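Local structure of protein (7,8-dihydro-6-hydroxymethylpterin-pyrophosphokinase) (Haemophilus influenzae, 1CBK) at residues Ala4-Gly9 and Ala59-Glu64; Thr37-Lys42 and Met155-Pro160; Ser66-Leu71 and Glu109-Pro114; Gln75-Glu80 and Leu94-Leu99. The protein probably catalyses the transfer of pyrophosphate from ATP to 6-hydroxymethyl-7,8-dihydropterin, a step in folate biosynthesis. One frame throughout, in Å; residues are numbered along the deposited sequence.

Interaction 1. Residues Ala4-Gly9 and Ala59-Glu64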
loop_
_atom_site.group_PDB
_atom_site.type_symbol
_atom_site.label_atom_id
_atom_site.label_comp_id
_atom_site.label_asym_id
_atom_site.label_seq_id
_atom_site.Cartn_x
_atom_site.Cartn_y
_atom_site.Cartn_z
ATOM N N ALA A 4 -19.165 -1.260 9.852
ATOM C CA ALA A 4 -17.729 -1.368 9.655
ATOM C C ALA A 4 -17.456 -2.449 8.628
ATOM O O ALA A 4 -18.278 -3.324 8.411
ATOM C CB ALA A 4 -17.026 -1.680 10.958
ATOM N N TYR A 5 -16.308 -2.361 7.973
ATOM C CA TYR A 5 -15.909 -3.324 6.954
ATOM C C TYR A 5 -14.594 -3.924 7.400
ATOM O O TYR A 5 -13.674 -3.201 7.811
ATOM C CB TYR A 5 -15.778 -2.644 5.590
ATOM C CG TYR A 5 -17.116 -2.297 4.999
ATOM C CD1 TYR A 5 -17.853 -3.258 4.301
ATOM C CD2 TYR A 5 -17.679 -1.016 5.184
ATOM C CE1 TYR A 5 -19.131 -2.970 3.792
ATOM C CE2 TYR A 5 -18.962 -0.714 4.687
ATOM C CZ TYR A 5 -19.676 -1.695 3.994
ATOM O OH TYR A 5 -20.939 -1.425 3.522
ATOM N N ILE A 6 -14.543 -5.247 7.377
ATOM C CA ILE A 6 -13.358 -5.998 7.803
ATOM C C ILE A 6 -12.808 -6.830 6.644
ATOM O O ILE A 6 -13.559 -7.530 5.956
ATOM C CB ILE A 6 -13.718 -6.923 9.005
ATOM C CG1 ILE A 6 -14.195 -6.054 10.178
ATOM C CG2 ILE A 6 -12.513 -7.800 9.419
ATOM C CD1 ILE A 6 -14.849 -6.837 11.268
ATOM N N ALA A 7 -11.503 -6.713 6.407
ATOM C CA ALA A 7 -10.836 -7.467 5.347
ATOM C C ALA A 7 -10.222 -8.719 5.987
ATOM O O ALA A 7 -9.665 -8.648 7.084
ATOM C CB ALA A 7 -9.730 -6.609 4.683
ATOM N N LEU A 8 -10.373 -9.861 5.325
ATOM C CA LEU A 8 -9.813 -11.124 5.822
ATOM C C LEU A 8 -8.935 -11.761 4.745
ATOM O O LEU A 8 -9.306 -11.790 3.578
ATOM C CB LEU A 8 -10.928 -12.129 6.200
ATOM C CG LEU A 8 -12.064 -11.767 7.160
ATOM C CD1 LEU A 8 -13.199 -11.070 6.410
ATOM C CD2 LEU A 8 -12.547 -13.040 7.838
ATOM N N GLY A 9 -7.811 -12.331 5.156
ATOM C CA GLY A 9 -6.929 -12.983 4.197
ATOM C C GLY A 9 -6.162 -14.116 4.852
ATOM O O GLY A 9 -5.939 -14.086 6.061
ATOM N N ALA A 59 -15.984 -8.631 5.078
ATOM C CA ALA A 59 -17.223 -8.806 5.833
ATOM C C ALA A 59 -17.785 -7.449 6.271
ATOM O O ALA A 59 -17.028 -6.513 6.572
ATOM C CB ALA A 59 -16.962 -9.690 7.067
ATOM N N LYS A 60 -19.106 -7.346 6.302
ATOM C CA LYS A 60 -19.774 -6.120 6.719
ATOM C C LYS A 60 -20.421 -6.386 8.057
ATOM O O LYS A 60 -21.145 -7.386 8.210
ATOM C CB LYS A 60 -20.853 -5.744 5.699
ATOM C CG LYS A 60 -21.695 -4.508 6.054
ATOM C CD LYS A 60 -22.818 -4.299 5.010
ATOM C CE LYS A 60 -23.700 -3.129 5.375
ATOM N NZ LYS A 60 -24.727 -2.851 4.318
ATOM N N ILE A 61 -20.148 -5.532 9.041
ATOM C CA ILE A 61 -20.743 -5.701 10.370
ATOM C C ILE A 61 -21.391 -4.403 10.860
ATOM O O ILE A 61 -21.077 -3.331 10.355
ATOM C CB ILE A 61 -19.708 -6.132 11.469
ATOM C CG1 ILE A 61 -18.610 -5.077 11.632
ATOM C CG2 ILE A 61 -19.143 -7.548 11.202
ATOM C CD1 ILE A 61 -17.737 -5.307 12.864
ATOM N N GLU A 62 -22.293 -4.527 11.846
ATOM C CA GLU A 62 -22.979 -3.403 12.495
ATOM C C GLU A 62 -22.562 -3.633 13.921
ATOM O O GLU A 62 -22.815 -4.708 14.474
ATOM C CB GLU A 62 -24.492 -3.525 12.347
ATOM C CG GLU A 62 -24.951 -3.307 10.894
ATOM C CD GLU A 62 -26.451 -3.570 10.623
ATOM O OE1 GLU A 62 -27.177 -4.099 11.508
ATOM O OE2 GLU A 62 -26.890 -3.241 9.493
ATOM N N THR A 63 -21.835 -2.687 14.498
ATOM C CA THR A 63 -21.347 -2.855 15.844
ATOM C C THR A 63 -21.478 -1.609 16.706
ATOM O O THR A 63 -21.579 -0.472 16.202
ATOM C CB THR A 63 -19.850 -3.310 15.810
ATOM O OG1 THR A 63 -19.408 -3.666 17.124
ATOM C CG2 THR A 63 -18.951 -2.206 15.294
ATOM N N GLU A 64 -21.466 -1.836 18.015
ATOM C CA GLU A 64 -21.523 -0.760 18.988
ATOM C C GLU A 64 -20.184 -0.713 19.706
ATOM O O GLU A 64 -19.987 0.110 20.603
ATOM C CB GLU A 64 -22.691 -0.942 19.954
ATOM C CG GLU A 64 -24.040 -0.891 19.212
ATOM C CD GLU A 64 -25.250 -0.766 20.133
ATOM O OE1 GLU A 64 -25.083 -0.824 21.373
ATOM O OE2 GLU A 64 -26.373 -0.597 19.613
HETATM O O HOH W 1 -23.090 -2.442 1.875
#
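Ala-4 and Ile-61 exchange two backbone hydrogen bonds, Ala-4 N to Ile-61 O at 2.9 Å and Ile-61 N to Ala-4 O at 3.0 Å, the latter almost straight at 176°. Ile-6 and Ala-59 repeat the arrangement, with Ala-59 N to Ile-6 O at 2.8 Å. These pairs join strands 2-10 and 54-63, neighbours in the central antiparallel sheet; between them sits the non-hydrogen-bonded pair Tyr-5 and Lys-60. Their side chains run side by side in the same direction: CG of Lys-60 lies 3.7 Å from CE1 of Tyr-5, and farther out CD and CE pass the phenol oxygen. Lys-60 is fully extended, with CG anti to the backbone N (chi1 177°). One water joins the two tips, accepting from Lys-60 NZ at 3.0 Å and bonding to Tyr-5 OH at 2.9 Å. On the other face, Ile-61 CD1 meets Ile-6 CD1 at 3.6 Å and Leu-8 CD1 reaches Ala-59 CB at 4.1 Å, while Leu-23 and Ile-26 of helix 15-27 pack there. The chemistry is two-sided: a mainly aliphatic face built into the core, where Ala-4, Ile-6, Ala-59 and Ile-61 meet, and an amphipathic Tyr-Lys pair with water-bridged polar ends.

Interaction 2. Residues Thr37-Lys42 and Met155-Pro160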
loop_
_atom_site.group_PDB
_atom_site.type_symbol
_atom_site.label_atom_id
_atom_site.label_comp_id
_atom_site.label_asym_id
_atom_site.label_seq_id
_atom_site.Cartn_x
_atom_site.Cartn_y
_atom_site.Cartn_z
ATOM N N THR A 37 -21.122 -11.157 3.949
ATOM C CA THR A 37 -19.736 -11.444 3.630
ATOM C C THR A 37 -19.679 -11.633 2.113
ATOM O O THR A 37 -20.582 -12.230 1.519
ATOM C CB THR A 37 -19.257 -12.762 4.311
ATOM O OG1 THR A 37 -19.504 -12.687 5.721
ATOM C CG2 THR A 37 -17.752 -12.989 4.063
ATOM N N SER A 38 -18.640 -11.096 1.493
ATOM C CA SER A 38 -18.451 -11.228 0.067
ATOM C C SER A 38 -18.100 -12.696 -0.233
ATOM O O SER A 38 -17.988 -13.511 0.689
ATOM C CB SER A 38 -17.245 -10.384 -0.341
ATOM O OG SER A 38 -16.059 -10.923 0.248
ATOM N N SER A 39 -17.946 -13.003 -1.523
ATOM C CA SER A 39 -17.506 -14.326 -1.976
ATOM C C SER A 39 -16.035 -14.434 -1.538
ATOM O O SER A 39 -15.421 -13.426 -1.151
ATOM C CB SER A 39 -17.549 -14.389 -3.504
ATOM O OG SER A 39 -18.868 -14.262 -4.006
ATOM N N PHE A 40 -15.478 -15.645 -1.574
ATOM C CA PHE A 40 -14.080 -15.881 -1.215
ATOM C C PHE A 40 -13.328 -15.847 -2.556
ATOM O O PHE A 40 -13.750 -16.493 -3.534
ATOM C CB PHE A 40 -13.910 -17.251 -0.553
ATOM C CG PHE A 40 -14.337 -17.311 0.899
ATOM C CD1 PHE A 40 -15.133 -16.319 1.469
ATOM C CD2 PHE A 40 -13.953 -18.394 1.698
ATOM C CE1 PHE A 40 -15.550 -16.403 2.811
ATOM C CE2 PHE A 40 -14.365 -18.497 3.041
ATOM C CZ PHE A 40 -15.163 -17.501 3.596
ATOM N N TYR A 41 -12.217 -15.110 -2.603
ATOM C CA TYR A 41 -11.449 -14.958 -3.838
ATOM C C TYR A 41 -10.053 -15.476 -3.633
ATOM O O TYR A 41 -9.427 -15.078 -2.661
ATOM C CB TYR A 41 -11.324 -13.470 -4.227
ATOM C CG TYR A 41 -12.628 -12.812 -4.615
ATOM C CD1 TYR A 41 -13.524 -12.365 -3.639
ATOM C CD2 TYR A 41 -12.987 -12.696 -5.955
ATOM C CE1 TYR A 41 -14.758 -11.825 -3.987
ATOM C CE2 TYR A 41 -14.221 -12.156 -6.318
ATOM C CZ TYR A 41 -15.094 -11.732 -5.333
ATOM O OH TYR A 41 -16.329 -11.245 -5.681
ATOM N N LYS A 42 -9.587 -16.334 -4.552
ATOM C CA LYS A 42 -8.225 -16.884 -4.514
ATOM C C LYS A 42 -7.412 -15.888 -5.353
ATOM O O LYS A 42 -7.681 -15.697 -6.545
ATOM C CB LYS A 42 -8.183 -18.286 -5.124
ATOM C CG LYS A 42 -6.805 -18.980 -5.034
ATOM C CD LYS A 42 -6.957 -20.467 -5.338
ATOM C CE LYS A 42 -5.681 -21.259 -5.093
ATOM N NZ LYS A 42 -4.784 -21.312 -6.289
ATOM N N MET A 155 -8.472 -12.980 -10.327
ATOM C CA MET A 155 -8.797 -13.722 -9.106
ATOM C C MET A 155 -9.873 -14.751 -9.398
ATOM O O MET A 155 -10.703 -14.551 -10.304
ATOM C CB MET A 155 -9.247 -12.782 -7.993
ATOM C CG MET A 155 -8.222 -11.729 -7.629
ATOM S SD MET A 155 -8.654 -10.825 -6.112
ATOM C CE MET A 155 -10.162 -9.967 -6.636
ATOM N N ILE A 156 -9.841 -15.864 -8.668
ATOM C CA ILE A 156 -10.830 -16.920 -8.859
ATOM C C ILE A 156 -11.885 -16.805 -7.774
ATOM O O ILE A 156 -11.550 -16.814 -6.592
ATOM C CB ILE A 156 -10.197 -18.339 -8.739
ATOM C CG1 ILE A 156 -9.055 -18.512 -9.752
ATOM C CG2 ILE A 156 -11.264 -19.404 -8.918
ATOM C CD1 ILE A 156 -9.484 -18.308 -11.197
ATOM N N LYS A 157 -13.148 -16.670 -8.162
ATOM C CA LYS A 157 -14.221 -16.604 -7.176
ATOM C C LYS A 157 -14.567 -18.050 -6.793
ATOM O O LYS A 157 -15.156 -18.786 -7.583
ATOM C CB LYS A 157 -15.432 -15.900 -7.760
ATOM C CG LYS A 157 -16.655 -16.029 -6.905
ATOM C CD LYS A 157 -17.420 -14.734 -6.794
ATOM C CE LYS A 157 -17.863 -14.192 -8.106
ATOM N NZ LYS A 157 -19.114 -13.417 -7.916
ATOM N N LEU A 158 -14.201 -18.445 -5.577
ATOM C CA LEU A 158 -14.418 -19.810 -5.097
ATOM C C LEU A 158 -15.865 -20.159 -4.796
ATOM O O LEU A 158 -16.752 -19.307 -4.846
ATOM C CB LEU A 158 -13.566 -20.053 -3.853
ATOM C CG LEU A 158 -12.073 -19.760 -4.004
ATOM C CD1 LEU A 158 -11.371 -19.913 -2.656
ATOM C CD2 LEU A 158 -11.461 -20.670 -5.090
ATOM N N ASN A 159 -16.096 -21.415 -4.442
ATOM C CA ASN A 159 -17.445 -21.869 -4.088
ATOM C C ASN A 159 -17.473 -23.189 -3.312
ATOM O O ASN A 159 -17.382 -24.234 -3.940
ATOM C CB ASN A 159 -18.297 -22.046 -5.367
ATOM C CG ASN A 159 -19.615 -22.784 -5.111
ATOM O OD1 ASN A 159 -20.000 -23.665 -5.881
ATOM N ND2 ASN A 159 -20.313 -22.418 -4.038
ATOM N N PRO A 160 -17.583 -23.176 -1.963
ATOM C CA PRO A 160 -17.725 -22.102 -0.972
ATOM C C PRO A 160 -16.405 -21.803 -0.245
ATOM O O PRO A 160 -15.496 -21.268 -0.896
ATOM C CB PRO A 160 -18.776 -22.671 -0.004
ATOM C CG PRO A 160 -18.414 -24.105 0.066
ATOM C CD PRO A 160 -18.151 -24.431 -1.402
ATOM O OXT PRO A 160 -16.299 -22.106 0.972
HETATM O O HOH W 2 -17.225 -17.665 -2.388
#
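The Tyr-41 ring is approached obliquely by two side chains of 155-160: the Met-155 methyl CE comes within 4.0 Å of Tyr-41 CD2, and Lys-157 CD passes CE2, CZ and OH, 3.8 Å from the hydroxyl oxygen. Tyr-41 and Lys-157 lie side by side and point the same way, whereas the Met-155 and Tyr-41 side chains cross at a slant. The Phe-40 ring has a looser contact, with the terminal carboxylate oxygen O of Pro-160 oblique to it; its CB touches Leu-158 CD1, and its ring meets that of His-20, whose NE2 is hydrogen-bonded to the other carboxylate oxygen, Pro-160 OXT. Lys-157 starts with CG anti to the backbone N (chi1 169°), and a turn at chi2 (137°) sets its CD against CB and OG of Ser-39. Ser-39 OG is hydrogen-bonded to Glu-130, which also forms a long, weak ion pair with Lys-157 NZ. Three backbone bonds fasten the chains: Leu-158 N to Phe-40 O at 2.9 Å, Lys-42 N to Ile-156 O at 2.9 Å and Ile-156 N to Lys-42 O at 3.0 Å. A water accepts from Phe-40 N and donates to Leu-158 O. The backbone bonds make a short antiparallel ladder, with Tyr-41 and Lys-157 its non-hydrogen-bonded pair and Lys-42 and Ile-156 its hydrogen-bonded pair, in which the C-terminal strand 156-157 closes one edge of the central sheet.

Interaction 3. Residues Ser66-Leu71 and Glu109-Pro114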
loop_
_atom_site.group_PDB
_atom_site.type_symbol
_atom_site.label_atom_id
_atom_site.label_comp_id
_atom_site.label_asym_id
_atom_site.label_seq_id
_atom_site.Cartn_x
_atom_site.Cartn_y
_atom_site.Cartn_z
ATOM N N SER A 66 -16.368 0.275 20.194
ATOM C CA SER A 66 -15.572 1.440 19.796
ATOM C C SER A 66 -14.468 0.909 18.863
ATOM O O SER A 66 -14.222 -0.306 18.802
ATOM C CB SER A 66 -14.959 2.100 21.033
ATOM O OG SER A 66 -13.895 1.320 21.537
ATOM N N PRO A 67 -13.783 1.799 18.128
ATOM C CA PRO A 67 -12.728 1.312 17.226
ATOM C C PRO A 67 -11.648 0.468 17.912
ATOM O O PRO A 67 -11.272 -0.577 17.403
ATOM C CB PRO A 67 -12.138 2.611 16.651
ATOM C CG PRO A 67 -13.287 3.553 16.671
ATOM C CD PRO A 67 -13.992 3.254 17.975
ATOM N N LEU A 68 -11.144 0.927 19.054
ATOM C CA LEU A 68 -10.105 0.187 19.761
ATOM C C LEU A 68 -10.593 -1.126 20.385
ATOM O O LEU A 68 -9.817 -2.075 20.493
ATOM C CB LEU A 68 -9.395 1.065 20.792
ATOM C CG LEU A 68 -8.478 2.152 20.211
ATOM C CD1 LEU A 68 -7.917 3.013 21.345
ATOM C CD2 LEU A 68 -7.339 1.549 19.399
ATOM N N LYS A 69 -11.869 -1.193 20.771
ATOM C CA LYS A 69 -12.400 -2.421 21.343
ATOM C C LYS A 69 -12.628 -3.443 20.228
ATOM O O LYS A 69 -12.428 -4.640 20.428
ATOM C CB LYS A 69 -13.674 -2.158 22.143
ATOM C CG LYS A 69 -13.376 -1.411 23.428
ATOM C CD LYS A 69 -14.539 -1.490 24.390
ATOM C CE LYS A 69 -14.316 -0.678 25.665
ATOM N NZ LYS A 69 -15.446 -0.898 26.627
ATOM N N LEU A 70 -13.051 -2.965 19.056
ATOM C CA LEU A 70 -13.227 -3.836 17.907
ATOM C C LEU A 70 -11.836 -4.400 17.540
ATOM O O LEU A 70 -11.718 -5.593 17.240
ATOM C CB LEU A 70 -13.827 -3.070 16.725
ATOM C CG LEU A 70 -13.985 -3.856 15.411
ATOM C CD1 LEU A 70 -14.893 -5.091 15.641
ATOM C CD2 LEU A 70 -14.568 -2.923 14.323
ATOM N N LEU A 71 -10.798 -3.555 17.551
ATOM C CA LEU A 71 -9.433 -4.002 17.252
ATOM C C LEU A 71 -9.005 -5.073 18.277
ATOM O O LEU A 71 -8.440 -6.107 17.896
ATOM C CB LEU A 71 -8.404 -2.836 17.276
ATOM C CG LEU A 71 -6.936 -3.262 16.988
ATOM C CD1 LEU A 71 -6.834 -3.892 15.605
ATOM C CD2 LEU A 71 -5.955 -2.090 17.095
ATOM N N GLU A 109 -1.975 5.630 17.360
ATOM C CA GLU A 109 -0.928 4.637 17.647
ATOM C C GLU A 109 -1.230 3.199 17.246
ATOM O O GLU A 109 -0.323 2.465 16.853
ATOM C CB GLU A 109 -0.580 4.665 19.139
ATOM C CG GLU A 109 0.641 5.497 19.491
ATOM C CD GLU A 109 1.903 4.662 19.556
ATOM O OE1 GLU A 109 2.067 3.916 20.558
ATOM O OE2 GLU A 109 2.721 4.741 18.610
ATOM N N ARG A 110 -2.499 2.806 17.382
ATOM C CA ARG A 110 -2.946 1.454 17.065
ATOM C C ARG A 110 -3.801 1.317 15.806
ATOM O O ARG A 110 -3.905 0.221 15.253
ATOM C CB ARG A 110 -3.727 0.883 18.253
ATOM C CG ARG A 110 -2.964 0.858 19.584
ATOM C CD ARG A 110 -3.788 0.198 20.698
ATOM N NE ARG A 110 -4.060 -1.206 20.379
ATOM C CZ ARG A 110 -5.130 -1.883 20.791
ATOM N NH1 ARG A 110 -6.059 -1.295 21.541
ATOM N NH2 ARG A 110 -5.272 -3.156 20.438
ATOM N N LEU A 111 -4.408 2.408 15.341
ATOM C CA LEU A 111 -5.274 2.338 14.160
ATOM C C LEU A 111 -4.915 3.270 13.012
ATOM O O LEU A 111 -4.465 4.377 13.228
ATOM C CB LEU A 111 -6.724 2.613 14.561
ATOM C CG LEU A 111 -7.420 1.558 15.420
ATOM C CD1 LEU A 111 -8.696 2.130 15.948
ATOM C CD2 LEU A 111 -7.673 0.305 14.592
ATOM N N THR A 112 -5.226 2.816 11.802
ATOM C CA THR A 112 -4.997 3.542 10.557
ATOM C C THR A 112 -6.266 3.247 9.760
ATOM O O THR A 112 -6.323 2.268 9.011
ATOM C CB THR A 112 -3.791 2.940 9.765
ATOM O OG1 THR A 112 -2.630 2.869 10.607
ATOM C CG2 THR A 112 -3.468 3.775 8.525
ATOM N N ILE A 113 -7.294 4.067 9.962
ATOM C CA ILE A 113 -8.578 3.905 9.285
ATOM C C ILE A 113 -8.990 5.221 8.611
ATOM O O ILE A 113 -9.101 6.253 9.263
ATOM C CB ILE A 113 -9.708 3.493 10.278
ATOM C CG1 ILE A 113 -9.321 2.227 11.060
ATOM C CG2 ILE A 113 -11.014 3.280 9.516
ATOM C CD1 ILE A 113 -10.331 1.821 12.117
ATOM N N PRO A 114 -9.057 5.242 7.276
ATOM C CA PRO A 114 -8.773 4.175 6.303
ATOM C C PRO A 114 -7.257 3.920 6.168
ATOM O O PRO A 114 -6.440 4.697 6.655
ATOM C CB PRO A 114 -9.285 4.776 4.986
ATOM C CG PRO A 114 -10.308 5.773 5.417
ATOM C CD PRO A 114 -9.720 6.388 6.630
#
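Leu-111 pushes its forked end against the first turn of helix 67-80, between Pro-67, Leu-68 and Leu-71. Its CD1 branch lies 3.5 Å from Pro-67 CB and 3.8 Å from Leu-68 CD2, while the CD2 branch turns to Leu-71 CD2 at 3.9 Å. The knob is therefore shared, one methyl for the start of the helix and one for the next turn. Beside it, Arg-110 CB touches Leu-68 CD2 and Leu-71 CD2, and the chain bends at chi3 (63°), which places NE; the guanidinium lies against Leu-68 and Leu-71. Leu-71 CD2 lies 3.4 Å above one face of that group, offset toward the rim, and is 3.6 Å from Arg-110 NH2; Leu-68 CD2 meets Arg-110 NH1 obliquely at 3.8 Å. Leu-71 CD2 also approaches Arg-110 O. No hydrogen bond joins the two segments, so the contact rests on the fit of leucine and proline carbons against Leu-111 and the flat Arg-110 guanidinium, while the charge of Arg-110 is met by a salt bridge to Asp-72. Ile-98 of strand 95-101 and Ile-106 of strand 106-107 also pack on Leu-111, and Tyr-101 and Ile-106 on Pro-67. The segment leading into strand 112-113 is laid across the N-terminal end of helix 67-80, beside strands 95-101 and 106-107, with Trp-89 of the second subunit packed on Thr-112.

Interaction 4. Residues Gln75-Glu80 and Leu94-Leu99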
loop_
_atom_site.group_PDB
_atom_site.type_symbol
_atom_site.label_atom_id
_atom_site.label_comp_id
_atom_site.label_asym_id
_atom_site.label_seq_id
_atom_site.Cartn_x
_atom_site.Cartn_y
_atom_site.Cartn_z
ATOM N N GLN A 75 -7.973 -8.930 17.328
ATOM C CA GLN A 75 -6.659 -9.452 17.694
ATOM C C GLN A 75 -6.825 -10.694 18.583
ATOM O O GLN A 75 -6.048 -11.643 18.482
ATOM C CB GLN A 75 -5.805 -8.373 18.372
ATOM C CG GLN A 75 -5.488 -7.207 17.433
ATOM C CD GLN A 75 -4.596 -6.145 18.050
ATOM O OE1 GLN A 75 -3.696 -5.628 17.397
ATOM N NE2 GLN A 75 -4.844 -5.809 19.294
ATOM N N ARG A 76 -7.853 -10.678 19.430
ATOM C CA ARG A 76 -8.152 -11.820 20.307
ATOM C C ARG A 76 -8.541 -13.018 19.446
ATOM O O ARG A 76 -8.088 -14.137 19.701
ATOM C CB ARG A 76 -9.282 -11.470 21.256
ATOM C CG ARG A 76 -9.681 -12.566 22.221
ATOM C CD ARG A 76 -10.707 -12.029 23.197
ATOM N NE ARG A 76 -11.451 -13.089 23.868
ATOM C CZ ARG A 76 -12.752 -13.326 23.688
ATOM N NH1 ARG A 76 -13.459 -12.579 22.849
ATOM N NH2 ARG A 76 -13.351 -14.314 24.350
ATOM N N ILE A 77 -9.348 -12.775 18.409
ATOM C CA ILE A 77 -9.761 -13.836 17.511
ATOM C C ILE A 77 -8.537 -14.411 16.793
ATOM O O ILE A 77 -8.417 -15.627 16.668
ATOM C CB ILE A 77 -10.826 -13.347 16.496
ATOM C CG1 ILE A 77 -12.165 -13.148 17.210
ATOM C CG2 ILE A 77 -10.960 -14.341 15.311
ATOM C CD1 ILE A 77 -13.196 -12.355 16.399
ATOM N N GLU A 78 -7.639 -13.555 16.305
ATOM C CA GLU A 78 -6.422 -14.028 15.628
ATOM C C GLU A 78 -5.571 -14.877 16.601
ATOM O O GLU A 78 -5.066 -15.945 16.239
ATOM C CB GLU A 78 -5.580 -12.843 15.125
ATOM C CG GLU A 78 -6.199 -12.025 13.998
ATOM C CD GLU A 78 -5.316 -10.854 13.579
ATOM O OE1 GLU A 78 -4.704 -10.207 14.440
ATOM O OE2 GLU A 78 -5.242 -10.576 12.376
ATOM N N ASN A 79 -5.460 -14.418 17.849
ATOM C CA ASN A 79 -4.676 -15.129 18.861
ATOM C C ASN A 79 -5.262 -16.497 19.222
ATOM O O ASN A 79 -4.559 -17.511 19.232
ATOM C CB ASN A 79 -4.514 -14.269 20.109
ATOM C CG ASN A 79 -3.524 -13.126 19.905
ATOM O OD1 ASN A 79 -2.510 -13.292 19.225
ATOM N ND2 ASN A 79 -3.807 -11.968 20.506
ATOM N N GLU A 80 -6.567 -16.533 19.458
ATOM C CA GLU A 80 -7.246 -17.774 19.822
ATOM C C GLU A 80 -7.349 -18.733 18.630
ATOM O O GLU A 80 -7.561 -19.939 18.804
ATOM C CB GLU A 80 -8.613 -17.457 20.446
ATOM C CG GLU A 80 -8.501 -16.560 21.703
ATOM C CD GLU A 80 -9.799 -16.434 22.492
ATOM O OE1 GLU A 80 -10.868 -16.742 21.944
ATOM O OE2 GLU A 80 -9.749 -16.016 23.670
ATOM N N LEU A 94 -3.873 -16.205 9.085
ATOM C CA LEU A 94 -5.007 -15.279 9.107
ATOM C C LEU A 94 -4.631 -13.836 9.444
ATOM O O LEU A 94 -3.810 -13.587 10.323
ATOM C CB LEU A 94 -6.051 -15.740 10.159
ATOM C CG LEU A 94 -7.313 -14.874 10.367
ATOM C CD1 LEU A 94 -8.301 -15.131 9.227
ATOM C CD2 LEU A 94 -7.953 -15.203 11.706
ATOM N N ASP A 95 -5.260 -12.900 8.744
ATOM C CA ASP A 95 -5.106 -11.469 8.996
ATOM C C ASP A 95 -6.524 -10.882 8.934
ATOM O O ASP A 95 -7.252 -11.163 7.989
ATOM C CB ASP A 95 -4.253 -10.774 7.914
ATOM C CG ASP A 95 -2.817 -10.547 8.342
ATOM O OD1 ASP A 95 -2.446 -10.929 9.461
ATOM O OD2 ASP A 95 -2.047 -9.981 7.545
ATOM N N LEU A 96 -6.908 -10.142 9.973
ATOM C CA LEU A 96 -8.206 -9.460 10.061
ATOM C C LEU A 96 -7.836 -7.984 10.109
ATOM O O LEU A 96 -7.026 -7.593 10.940
ATOM C CB LEU A 96 -8.952 -9.843 11.351
ATOM C CG LEU A 96 -9.308 -11.330 11.466
ATOM C CD1 LEU A 96 -10.113 -11.576 12.741
ATOM C CD2 LEU A 96 -10.094 -11.761 10.233
ATOM N N ASP A 97 -8.396 -7.170 9.219
ATOM C CA ASP A 97 -8.067 -5.737 9.183
ATOM C C ASP A 97 -9.328 -4.850 9.104
ATOM O O ASP A 97 -10.211 -5.115 8.301
ATOM C CB ASP A 97 -7.198 -5.417 7.951
ATOM C CG ASP A 97 -5.790 -5.978 8.053
ATOM O OD1 ASP A 97 -5.087 -5.659 9.036
ATOM O OD2 ASP A 97 -5.378 -6.721 7.136
ATOM N N ILE A 98 -9.410 -3.823 9.943
ATOM C CA ILE A 98 -10.556 -2.914 9.893
ATOM C C ILE A 98 -10.311 -1.953 8.716
ATOM O O ILE A 98 -9.363 -1.177 8.722
ATOM C CB ILE A 98 -10.706 -2.073 11.185
ATOM C CG1 ILE A 98 -10.846 -2.968 12.418
ATOM C CG2 ILE A 98 -11.951 -1.186 11.054
ATOM C CD1 ILE A 98 -10.536 -2.265 13.741
ATOM N N LEU A 99 -11.117 -2.075 7.671
ATOM C CA LEU A 99 -10.977 -1.222 6.497
ATOM C C LEU A 99 -11.671 0.109 6.728
ATOM O O LEU A 99 -11.115 1.167 6.447
ATOM C CB LEU A 99 -11.623 -1.869 5.280
ATOM C CG LEU A 99 -11.104 -3.168 4.681
ATOM C CD1 LEU A 99 -12.044 -3.590 3.531
ATOM C CD2 LEU A 99 -9.675 -2.954 4.149
HETATM O O HOH W 3 -3.436 -8.782 11.169
HETATM O O HOH W 4 -6.185 -7.498 13.917
#
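The last turns of helix 67-80 pack on edge strand 95-101, next to the pterin pocket to which Asp-95 belongs; the axes of 75-80 and 95-99 run antiparallel at 178°, 8.7 Å apart. Glu-78 makes the polar link: its OE2 accepts from Leu-96 N at 3.0 Å, on the anti side of the carboxylate and 27° out of its plane. The side chain is extended beyond CG (chi2 179°), and it slides past Leu-96 in the opposite direction, its CG 4.1 Å from Leu-96 CG and CD1. Beside it, Ile-77 crosses Leu-96 at about a right angle, Ile-77 CG2 to Leu-96 CD1 at 3.9 Å, while Leu-94 CD2 lies 4.3 Å from Glu-78 CG. Ala-22 of helix 15-27 packs on both Leu-94 and Leu-96. A water donates to Glu-78 OE2 at 2.8 Å and, weakly, to Asp-95 OD1. The two carboxylates come close, Glu-78 OE2 to Asp-95 OD1 at 4.1 Å. Asp-95 is also held by salt bridges, OD1 to Arg-83 and OD2 to Arg-92. The edge strand's Leu-96 N-H is thus satisfied by a helix side chain, and OE2 is gripped by a backbone amide and a water, which ties the helix to the chain next to a pocket residue.

How the interactions relate
Interactions 1 and 4 are buried and share the central sheet: strand 2-10 pairs with 54-63 in one and borders strand 95-101 of the other, with backbone bonds between Ala-7 and Asp-97 and between Tyr-5 and Leu-99. Interaction 2 extends the same sheet at its far edge, where it is only partly buried and long side chains accompany its ladder. Interaction 3 is a surface contact without cross-segment hydrogen bonds; it uses the beginning of helix 67-80, whose end serves interaction 4, and Ile-98 packs against its Leu-111 and Ile-113. Backbone pairing dominates 1 and 2, a carboxylate-amide bond marks 4, and apolar fit marks 3. The centres of interactions 2 and 3 are about 27 Å apart.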